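Local coordinates for MutT/NUDIX family protein (Bacillus thuringiensis str. Al Hakam, PDB 3ID9), which probably hydrolyses nucleoside diphosphate-linked substrates, as other Nudix hydrolases do, although its own substrate is not established, at residues A64-R67 against E68-E72; N57-T60 against L61-M65; E139-I142 against N143-G147. All blocks are in the same frame, centred on the assembly; numbering follows the deposited sequence.

Overall arrangement
Interactions 1 and 2 belong to one structural element, helix 61-72, and overlap along the chain: interaction 2 covers the loop that enters the helix and its first turn, interaction 1 the turns up to its end. Their centres lie about 10 Å apart, they share A64 and M65, and the salt bridge of R67 with E59 ties them together. Interaction 3 comes much later, on helix 139-147, at the opposite side of the chain's centre; its centre is about 23 Å from that of interaction 1 and about 26 Å from that of interaction 2. Strand 23-32 touches both helices, consistent with the Nudix fold, in which helices pack on both sides of a mixed sheet.

Interaction 1: residues A64-R67 against E68-E72; sequences AMIR and EMREE
R67 reaches two glutamates within helix 61-72, its neighbour E68 and, one turn on, E71. From CB, 3.1 Å from the backbone N of E68, the chain runs on with CG anti to the backbone N (chi1 173°). CG passes 3.5 Å from E71 OE2, CD lies a little farther from the same oxygen, and a bend at chi3 then turns the guanidinium back beside E68. There NH1 forms a salt bridge with E68 OE2 at 2.9 Å; the oxygen lies near the guanidinium plane, but the nitrogen stands above the carboxylate plane, the two planes being 88° apart. The second salt bridge, NH1 to E71 OE1, is a weak hydrogen bond at 3.4 Å. NE and NH2 turn elsewhere, to E59 and to the carbonyl of R54. On another side of the helix, I66 CG2 sits over the centre of the R70 guanidinium, 3.5 Å from CZ, while R70 NH1 pairs with E76. Sequence and helix together agree with the Nudix box, whose glutamates bind divalent metal in relatives. Held from several directions, the R67 guanidinium should be restricted in its rotation, and its bonds tie the helix to the preceding loop.

Interaction 2: residues N57-T60 against L61-M65; sequences NGET and LEEAM
T60 and E63 meet reciprocally at the start of helix 61-72, and the tight part of the contact is built from their two bonds. T60 N donates to E63 OE1 at 2.8 Å, reaching that oxygen on its anti side and 23° out of the carboxylate plane. In return E63 N donates to T60 OG1 at 3.0 Å, although the hydroxyl is modelled too close to a neighbour and its exact place is less sure. The threonine's chi1 of 56° sets OG1 between its own backbone N and carbonyl carbon, on the side of the first helical turn, while the E63 chain, extended beyond CG, runs back to the loop and crosses T60 at about a right angle. This is a capping box with T60 as N-cap, and it opens the helix of the Nudix box. The regular helical pattern begins with A64 N to T60 O at 3.1 Å. A64 CB also packs 3.6 Å from E59 OE1, an oxygen that accepts from E56 N. Looser by comparison is the water-bridged side of E62, whose extended chain approaches T60 largely through one molecule, 2.7 Å from T60 OG1 and donating to E62 OE2 at 2.9 Å. The second subunit flanks this side, with Y155 OH of that subunit hydrogen-bonded to E62 N and D87 OD2 of the same subunit to L61 N. The exposed residues are E63 itself and, in the loop, G58, whose phi of 90° is a backbone conformation that suits glycine.

Interaction 3: residues E139-I142 against N143-G147; sequences ETFI and NLISG
F141 and I145, one helical turn apart on helix 139-147, make the main side-chain contact. CD1 of I145 lies over one face of the phenyl ring, 3.3 Å from F141 CE2, and at this resolution that short separation says no more than that the groups touch. I145 CG1 stands over the same ring 4.3 Å from its centroid and 19° off the normal, which meets the geometry of a CH-pi contact. L144 adds a second apolar neighbour, its CD2 reaching 4.0 Å from F141 CD1 at an oblique approach. The ring is placed for both by a chi1 of -171°, which sets CG anti to the backbone N and leans the phenyl along the helix toward the next turn.

Behind these side chains the backbone fixes their spacing. I145 N donates to F141 O at 3.0 Å, so the two residues of the CH-pi pair are also linked through the main chain. S146 N likewise donates to I142 O at 2.8 Å, and N143 N to E139 O at 3.0 Å. Farther out, S138 OG is hydrogen-bonded to F141 N at the helix start, and N151 ND2 to the L144 carbonyl. Helix 139-147 packs on the sheet of the Nudix fold: F141 and I145 both rest on I29 of strand 23-32, I145 also touching I31, and L144 on L83 and Y84 of strand 77-88. I142 packs on I129 and L132. The side chains that meet the sheet here are apolar, while main-chain hydrogen bonds set the one-turn spacing that brings I145 over the F141 ring.

Interaction 1: residues A64-R67 against E68-E72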
loop_
_atom_site.group_PDB
_atom_site.type_symbol
_atom_site.label_atom_id
_atom_site.label_comp_id
_atom_site.label_asym_id
_atom_site.label_seq_id
_atom_site.Cartn_x
_atom_site.Cartn_y
_atom_site.Cartn_z
ATOM N N ALA B 64 -0.351 -3.493 14.068
ATOM C CA ALA B 64 0.188 -2.234 14.558
ATOM C C ALA B 64 -0.874 -1.133 14.534
ATOM O O ALA B 64 -0.982 -0.350 15.475
ATOM C CB ALA B 64 1.395 -1.821 13.726
HETATM N N MSE B 65 -1.654 -1.073 13.460
HETATM C CA MSE B 65 -2.696 -0.068 13.346
HETATM C C MSE B 65 -3.710 -0.237 14.484
HETATM O O MSE B 65 -4.076 0.740 15.142
HETATM C CB MSE B 65 -3.416 -0.181 12.001
HETATM C CG MSE B 65 -4.419 0.939 11.743
HETATM SE SE MSE B 65 -3.567 2.686 11.423
HETATM C CE MSE B 65 -3.453 3.349 13.244
ATOM N N ILE B 66 -4.159 -1.475 14.704
ATOM C CA ILE B 66 -5.126 -1.775 15.754
ATOM C C ILE B 66 -4.548 -1.462 17.131
ATOM O O ILE B 66 -5.251 -0.947 17.997
ATOM C CB ILE B 66 -5.575 -3.275 15.714
ATOM C CG1 ILE B 66 -6.765 -3.449 14.776
ATOM C CG2 ILE B 66 -6.001 -3.746 17.098
ATOM C CD1 ILE B 66 -6.510 -3.011 13.348
ATOM N N ARG B 67 -3.273 -1.778 17.332
ATOM C CA ARG B 67 -2.626 -1.520 18.617
ATOM C C ARG B 67 -2.484 -0.025 18.898
ATOM O O ARG B 67 -2.813 0.438 19.990
ATOM C CB ARG B 67 -1.241 -2.179 18.676
ATOM C CG ARG B 67 -0.438 -1.802 19.916
ATOM C CD ARG B 67 0.900 -2.520 19.986
ATOM N NE ARG B 67 1.717 -2.289 18.796
ATOM C CZ ARG B 67 2.130 -1.092 18.387
ATOM N NH1 ARG B 67 1.809 0.001 19.076
ATOM N NH2 ARG B 67 2.849 -0.983 17.276
ATOM N N GLU B 68 -1.978 0.726 17.924
ATOM C CA GLU B 68 -1.811 2.159 18.102
ATOM C C GLU B 68 -3.176 2.782 18.351
ATOM O O GLU B 68 -3.335 3.650 19.212
ATOM C CB GLU B 68 -1.183 2.788 16.858
ATOM C CG GLU B 68 0.299 2.491 16.654
ATOM C CD GLU B 68 1.194 3.212 17.645
ATOM O OE1 GLU B 68 0.859 4.355 18.031
ATOM O OE2 GLU B 68 2.243 2.643 18.024
HETATM N N MSE B 69 -4.169 2.318 17.607
HETATM C CA MSE B 69 -5.504 2.858 17.744
HETATM C C MSE B 69 -6.075 2.720 19.156
HETATM O O MSE B 69 -6.699 3.662 19.664
HETATM C CB MSE B 69 -6.430 2.209 16.725
HETATM C CG MSE B 69 -7.416 3.176 16.107
HETATM SE SE MSE B 69 -6.647 4.859 15.440
HETATM C CE MSE B 69 -8.287 5.871 15.521
ATOM N N ARG B 70 -5.872 1.577 19.812
ATOM C CA ARG B 70 -6.421 1.472 21.151
ATOM C C ARG B 70 -5.539 2.012 22.270
ATOM O O ARG B 70 -6.002 2.168 23.396
ATOM C CB ARG B 70 -6.918 0.050 21.459
ATOM C CG ARG B 70 -5.997 -1.114 21.202
ATOM C CD ARG B 70 -6.872 -2.372 21.060
ATOM N NE ARG B 70 -6.103 -3.595 20.841
ATOM C CZ ARG B 70 -6.628 -4.752 20.443
ATOM N NH1 ARG B 70 -7.931 -4.860 20.211
ATOM N NH2 ARG B 70 -5.846 -5.804 20.270
ATOM N N GLU B 71 -4.287 2.333 21.963
ATOM C CA GLU B 71 -3.410 2.908 22.971
ATOM C C GLU B 71 -3.622 4.424 22.970
ATOM O O GLU B 71 -3.438 5.085 23.987
ATOM C CB GLU B 71 -1.937 2.620 22.669
ATOM C CG GLU B 71 -1.596 1.147 22.468
ATOM C CD GLU B 71 -0.092 0.896 22.365
ATOM O OE1 GLU B 71 0.610 1.715 21.728
ATOM O OE2 GLU B 71 0.384 -0.126 22.909
ATOM N N GLU B 72 -4.028 4.970 21.829
ATOM C CA GLU B 72 -4.231 6.409 21.716
ATOM C C GLU B 72 -5.685 6.867 21.744
ATOM O O GLU B 72 -5.944 8.038 21.997
ATOM C CB GLU B 72 -3.553 6.937 20.440
ATOM C CG GLU B 72 -2.045 6.660 20.391
ATOM C CD GLU B 72 -1.370 7.160 19.113
ATOM O OE1 GLU B 72 -1.785 6.755 18.006
ATOM O OE2 GLU B 72 -0.412 7.958 19.214
#

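Interaction 2: residues N57-T60 against L61-M65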
loop_
_atom_site.group_PDB
_atom_site.type_symbol
_atom_site.label_atom_id
_atom_site.label_comp_id
_atom_site.label_asym_id
_atom_site.label_seq_id
_atom_site.Cartn_x
_atom_site.Cartn_y
_atom_site.Cartn_z
ATOM N N ASN B 57 8.518 -4.896 15.430
ATOM C CA ASN B 57 9.014 -6.160 14.899
ATOM C C ASN B 57 8.069 -7.346 15.093
ATOM O O ASN B 57 7.627 -7.639 16.208
ATOM C CB ASN B 57 10.384 -6.472 15.507
ATOM C CG ASN B 57 11.051 -7.662 14.849
ATOM O OD1 ASN B 57 10.670 -8.813 15.084
ATOM N ND2 ASN B 57 12.050 -7.390 14.007
ATOM N N GLY B 58 7.755 -8.015 13.989
ATOM C CA GLY B 58 6.870 -9.163 14.042
ATOM C C GLY B 58 5.395 -8.848 13.877
ATOM O O GLY B 58 4.566 -9.760 13.797
ATOM N N GLU B 59 5.048 -7.566 13.827
ATOM C CA GLU B 59 3.647 -7.193 13.668
ATOM C C GLU B 59 3.308 -6.990 12.207
ATOM O O GLU B 59 4.164 -6.622 11.411
ATOM C CB GLU B 59 3.333 -5.878 14.387
ATOM C CG GLU B 59 3.482 -5.858 15.888
ATOM C CD GLU B 59 3.049 -4.517 16.464
ATOM O OE1 GLU B 59 3.568 -3.481 15.996
ATOM O OE2 GLU B 59 2.191 -4.493 17.374
ATOM N N THR B 60 2.056 -7.244 11.856
ATOM C CA THR B 60 1.602 -6.998 10.502
ATOM C C THR B 60 1.180 -5.530 10.556
ATOM O O THR B 60 0.928 -5.000 11.646
ATOM C CB THR B 60 0.370 -7.834 10.142
ATOM O OG1 THR B 60 -0.676 -7.575 11.086
ATOM C CG2 THR B 60 0.711 -9.310 10.145
ATOM N N LEU B 61 1.108 -4.866 9.408
ATOM C CA LEU B 61 0.697 -3.468 9.405
ATOM C C LEU B 61 -0.612 -3.348 10.181
ATOM O O LEU B 61 -0.813 -2.401 10.937
ATOM C CB LEU B 61 0.480 -2.961 7.979
ATOM C CG LEU B 61 1.674 -3.016 7.033
ATOM C CD1 LEU B 61 1.274 -2.400 5.708
ATOM C CD2 LEU B 61 2.854 -2.284 7.632
ATOM N N GLU B 62 -1.487 -4.328 9.992
ATOM C CA GLU B 62 -2.784 -4.349 10.650
ATOM C C GLU B 62 -2.684 -4.416 12.178
ATOM O O GLU B 62 -3.321 -3.635 12.889
ATOM C CB GLU B 62 -3.599 -5.535 10.139
ATOM C CG GLU B 62 -5.024 -5.550 10.633
ATOM C CD GLU B 62 -5.795 -6.757 10.151
ATOM O OE1 GLU B 62 -7.004 -6.848 10.457
ATOM O OE2 GLU B 62 -5.197 -7.619 9.470
ATOM N N GLU B 63 -1.890 -5.351 12.683
ATOM C CA GLU B 63 -1.740 -5.490 14.123
ATOM C C GLU B 63 -1.253 -4.184 14.757
ATOM O O GLU B 63 -1.695 -3.810 15.843
ATOM C CB GLU B 63 -0.772 -6.633 14.442
ATOM C CG GLU B 63 -1.204 -7.965 13.850
ATOM C CD GLU B 63 -0.207 -9.082 14.105
ATOM O OE1 GLU B 63 1.002 -8.891 13.831
ATOM O OE2 GLU B 63 -0.640 -10.157 14.573
ATOM N N ALA B 64 -0.351 -3.493 14.068
ATOM C CA ALA B 64 0.188 -2.234 14.558
ATOM C C ALA B 64 -0.874 -1.133 14.534
ATOM O O ALA B 64 -0.982 -0.350 15.475
ATOM C CB ALA B 64 1.395 -1.821 13.726
HETATM N N MSE B 65 -1.654 -1.073 13.460
HETATM C CA MSE B 65 -2.696 -0.068 13.346
HETATM C C MSE B 65 -3.710 -0.237 14.484
HETATM O O MSE B 65 -4.076 0.740 15.142
HETATM C CB MSE B 65 -3.416 -0.181 12.001
HETATM C CG MSE B 65 -4.419 0.939 11.743
HETATM SE SE MSE B 65 -3.567 2.686 11.423
HETATM C CE MSE B 65 -3.453 3.349 13.244
HETATM O O HOH W 1 -2.867 -9.012 10.505
#

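Interaction 3: residues E139-I142 against N143-G147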
loop_
_atom_site.group_PDB
_atom_site.type_symbol
_atom_site.label_atom_id
_atom_site.label_comp_id
_atom_site.label_asym_id
_atom_site.label_seq_id
_atom_site.Cartn_x
_atom_site.Cartn_y
_atom_site.Cartn_z
ATOM N N GLU B 139 -3.858 21.583 1.908
ATOM C CA GLU B 139 -5.049 21.403 1.088
ATOM C C GLU B 139 -4.947 20.124 0.270
ATOM O O GLU B 139 -5.958 19.486 -0.022
ATOM C CB GLU B 139 -5.255 22.603 0.162
ATOM C CG GLU B 139 -5.705 23.862 0.896
ATOM C CD GLU B 139 -6.911 23.616 1.795
ATOM O OE1 GLU B 139 -7.918 23.053 1.309
ATOM O OE2 GLU B 139 -6.851 23.987 2.987
ATOM N N THR B 140 -3.724 19.750 -0.091
ATOM C CA THR B 140 -3.505 18.526 -0.856
ATOM C C THR B 140 -3.958 17.315 -0.049
ATOM O O THR B 140 -4.645 16.432 -0.564
ATOM C CB THR B 140 -2.004 18.346 -1.209
ATOM O OG1 THR B 140 -1.666 19.211 -2.299
ATOM C CG2 THR B 140 -1.704 16.902 -1.588
ATOM N N PHE B 141 -3.567 17.287 1.222
ATOM C CA PHE B 141 -3.915 16.186 2.103
ATOM C C PHE B 141 -5.409 16.170 2.395
ATOM O O PHE B 141 -6.035 15.108 2.428
ATOM C CB PHE B 141 -3.130 16.294 3.410
ATOM C CG PHE B 141 -3.271 15.094 4.299
ATOM C CD1 PHE B 141 -3.022 13.818 3.809
ATOM C CD2 PHE B 141 -3.636 15.236 5.627
ATOM C CE1 PHE B 141 -3.131 12.696 4.634
ATOM C CE2 PHE B 141 -3.747 14.116 6.463
ATOM C CZ PHE B 141 -3.492 12.846 5.958
ATOM N N ILE B 142 -5.978 17.349 2.609
ATOM C CA ILE B 142 -7.397 17.440 2.887
ATOM C C ILE B 142 -8.179 16.878 1.706
ATOM O O ILE B 142 -9.189 16.201 1.894
ATOM C CB ILE B 142 -7.813 18.901 3.175
ATOM C CG1 ILE B 142 -7.210 19.340 4.512
ATOM C CG2 ILE B 142 -9.321 19.028 3.194
ATOM C CD1 ILE B 142 -7.345 20.822 4.800
ATOM N N ASN B 143 -7.708 17.140 0.488
ATOM C CA ASN B 143 -8.383 16.618 -0.697
ATOM C C ASN B 143 -8.311 15.090 -0.739
ATOM O O ASN B 143 -9.279 14.423 -1.119
ATOM C CB ASN B 143 -7.768 17.195 -1.972
ATOM C CG ASN B 143 -8.038 18.673 -2.123
ATOM O OD1 ASN B 143 -9.045 19.181 -1.628
ATOM N ND2 ASN B 143 -7.147 19.374 -2.819
ATOM N N LEU B 144 -7.161 14.544 -0.347
ATOM C CA LEU B 144 -6.966 13.102 -0.332
ATOM C C LEU B 144 -7.983 12.451 0.600
ATOM O O LEU B 144 -8.746 11.574 0.199
ATOM C CB LEU B 144 -5.552 12.770 0.144
ATOM C CG LEU B 144 -5.203 11.286 0.211
ATOM C CD1 LEU B 144 -4.991 10.754 -1.197
ATOM C CD2 LEU B 144 -3.951 11.095 1.040
ATOM N N ILE B 145 -7.974 12.890 1.855
ATOM C CA ILE B 145 -8.887 12.386 2.875
ATOM C C ILE B 145 -10.328 12.654 2.462
ATOM O O ILE B 145 -11.216 11.839 2.683
ATOM C CB ILE B 145 -8.604 13.078 4.221
ATOM C CG1 ILE B 145 -7.363 12.453 4.853
ATOM C CG2 ILE B 145 -9.815 12.994 5.138
ATOM C CD1 ILE B 145 -6.863 13.200 6.073
ATOM N N SER B 146 -10.547 13.803 1.844
ATOM C CA SER B 146 -11.878 14.183 1.413
ATOM C C SER B 146 -12.434 13.249 0.341
ATOM O O SER B 146 -13.618 12.922 0.351
ATOM C CB SER B 146 -11.855 15.621 0.903
ATOM O OG SER B 146 -13.134 16.004 0.459
ATOM N N GLY B 147 -11.577 12.825 -0.583
ATOM C CA GLY B 147 -12.013 11.930 -1.639
ATOM C C GLY B 147 -12.340 10.559 -1.081
ATOM O O GLY B 147 -13.117 9.803 -1.666
#